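Clostripain-related protein (Bacteroides thetaiotaomicron, PDB 5L20) is probably a cysteine peptidase of the clostripain (C11) family, represented here by an N-terminal piece of the longer protein. Local coordinates at residues P17-D20 with N21-N25. Numbering follows the deposited sequence. Where two conformers were deposited one is given.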
loop_
_atom_site.group_PDB
_atom_site.type_symbol
_atom_site.label_atom_id
_atom_site.label_comp_id
_atom_site.label_asym_id
_atom_site.label_seq_id
_atom_site.Cartn_x
_atom_site.Cartn_y
_atom_site.Cartn_z
ATOM N N PRO A 17 5.057 -5.138 -1.447
ATOM C CA PRO A 17 6.332 -5.222 -2.164
ATOM C C PRO A 17 6.354 -6.457 -3.061
ATOM O O PRO A 17 5.483 -7.337 -2.966
ATOM C CB PRO A 17 7.367 -5.314 -1.038
ATOM C CG PRO A 17 6.622 -5.946 0.102
ATOM C CD PRO A 17 5.210 -5.391 0.001
ATOM N N TRP A 18 7.375 -6.546 -3.904
ATOM C CA TRP A 18 7.392 -7.610 -4.915
ATOM C C TRP A 18 7.382 -9.002 -4.308
ATOM O O TRP A 18 8.143 -9.298 -3.392
ATOM C CB TRP A 18 8.620 -7.438 -5.815
ATOM C CG TRP A 18 8.700 -8.446 -6.916
ATOM C CD1 TRP A 18 9.646 -9.410 -7.063
ATOM C CD2 TRP A 18 7.800 -8.579 -8.023
ATOM N NE1 TRP A 18 9.390 -10.153 -8.204
ATOM C CE2 TRP A 18 8.255 -9.664 -8.798
ATOM C CE3 TRP A 18 6.640 -7.905 -8.413
ATOM C CZ2 TRP A 18 7.600 -10.079 -9.969
ATOM C CZ3 TRP A 18 5.983 -8.323 -9.580
ATOM C CH2 TRP A 18 6.470 -9.401 -10.332
ATOM N N SER A 19 6.508 -9.871 -4.828
ATOM C CA SER A 19 6.238 -11.182 -4.235
ATOM C C SER A 19 6.536 -12.328 -5.192
ATOM O O SER A 19 6.317 -13.487 -4.855
ATOM C CB SER A 19 4.763 -11.304 -3.831
ATOM O OG SER A 19 3.965 -11.389 -5.019
ATOM N N ASP A 20 7.020 -11.966 -6.377
ATOM C CA ASP A 20 7.255 -12.886 -7.510
ATOM C C ASP A 20 5.982 -13.457 -8.150
ATOM O O ASP A 20 5.834 -13.354 -9.367
ATOM C CB ASP A 20 8.196 -14.026 -7.103
ATOM C CG ASP A 20 9.665 -13.578 -6.990
ATOM O OD1 ASP A 20 10.221 -13.050 -7.994
ATOM O OD2 ASP A 20 10.267 -13.731 -5.895
ATOM N N ASN A 21 5.076 -14.050 -7.368
ATOM C CA ASN A 21 3.944 -14.804 -7.942
ATOM C C ASN A 21 2.591 -14.545 -7.271
ATOM O O ASN A 21 1.618 -15.231 -7.548
ATOM C CB ASN A 21 4.252 -16.311 -7.914
ATOM C CG ASN A 21 4.253 -16.882 -6.511
ATOM O OD1 ASN A 21 4.361 -16.146 -5.530
ATOM N ND2 ASN A 21 4.143 -18.196 -6.409
ATOM N N LEU A 22 2.513 -13.537 -6.406
ATOM C CA LEU A 22 1.235 -13.173 -5.792
ATOM C C LEU A 22 0.681 -11.848 -6.309
ATOM O O LEU A 22 -0.323 -11.373 -5.827
ATOM C CB LEU A 22 1.389 -13.106 -4.251
ATOM C CG LEU A 22 1.810 -14.406 -3.559
ATOM C CD1 LEU A 22 2.165 -14.182 -2.058
ATOM C CD2 LEU A 22 0.734 -15.500 -3.701
ATOM N N THR A 23 1.308 -11.275 -7.336
ATOM C CA THR A 23 0.883 -9.996 -7.865
ATOM C C THR A 23 -0.594 -9.974 -8.256
ATOM O O THR A 23 -1.326 -9.028 -7.945
ATOM C CB THR A 23 1.734 -9.617 -9.093
ATOM O OG1 THR A 23 3.108 -9.790 -8.759
ATOM C CG2 THR A 23 1.501 -8.177 -9.523
ATOM N N SER A 24 -1.050 -11.024 -8.939
ATOM C CA SER A 24 -2.447 -11.083 -9.331
ATOM C C SER A 24 -3.359 -11.178 -8.098
ATOM O O SER A 24 -4.411 -10.536 -8.042
ATOM C CB SER A 24 -2.685 -12.255 -10.299
ATOM O OG SER A 24 -2.131 -13.477 -9.827
ATOM N N ASN A 25 -2.938 -11.961 -7.102
ATOM C CA ASN A 25 -3.701 -12.022 -5.854
ATOM C C ASN A 25 -3.801 -10.643 -5.202
ATOM O O ASN A 25 -4.824 -10.280 -4.644
ATOM C CB ASN A 25 -3.077 -13.026 -4.885
ATOM C CG ASN A 25 -2.980 -14.426 -5.475
ATOM O OD1 ASN A 25 -1.947 -14.809 -6.033
ATOM N ND2 ASN A 25 -4.056 -15.190 -5.359
HETATM O O HOH W 1 4.119 -8.996 -6.246
HETATM O O HOH W 2 3.704 -11.704 -10.691
#
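The Ser19 side chain points at Leu22, the N-cap residue of helix 23-37. Its CB packs against Leu22 CB at 3.8 Å. One bond further out, OG accepts the backbone N-H of Leu22 (OG to N 2.9 Å), though the angle at the hydrogen, 141°, leaves the bond bent. A chi1 of 71° turns OG toward that N-H, between its own backbone N and carbonyl carbon. Water 1, 2.7 Å from Ser19 OG, is the second partner of this buried hydroxyl and passes the link on to Thr23 OG1. Two waters grip the Thr23 hydroxyl from well-separated directions; water 2 donates to Asp20 O. Thr23 OG1 also lies 3.3 Å from Trp18 CZ3, approaching the indole obliquely. At the other end of the indole, NE1 donates to Asp20 OD1 at 3.0 Å; the carboxylate oxygen is met from above its plane, 68° out of it. The backbone makes a classic gamma turn centred on Asp20, with a weak bond from Asn21 N to Ser19 O. Beyond the turn, Trp18 touches Cys52, Ser19 touches Cys111 and Leu22 touches His112, while Leu22 also packs on a modified side chain of the bound peptide. This is a beta-to-alpha loop from strand 10-16 into helix 23-37, built on a gamma turn and an N-cap; its place beside the peptide is consistent with a substrate cleft of a clostripain-family peptidase.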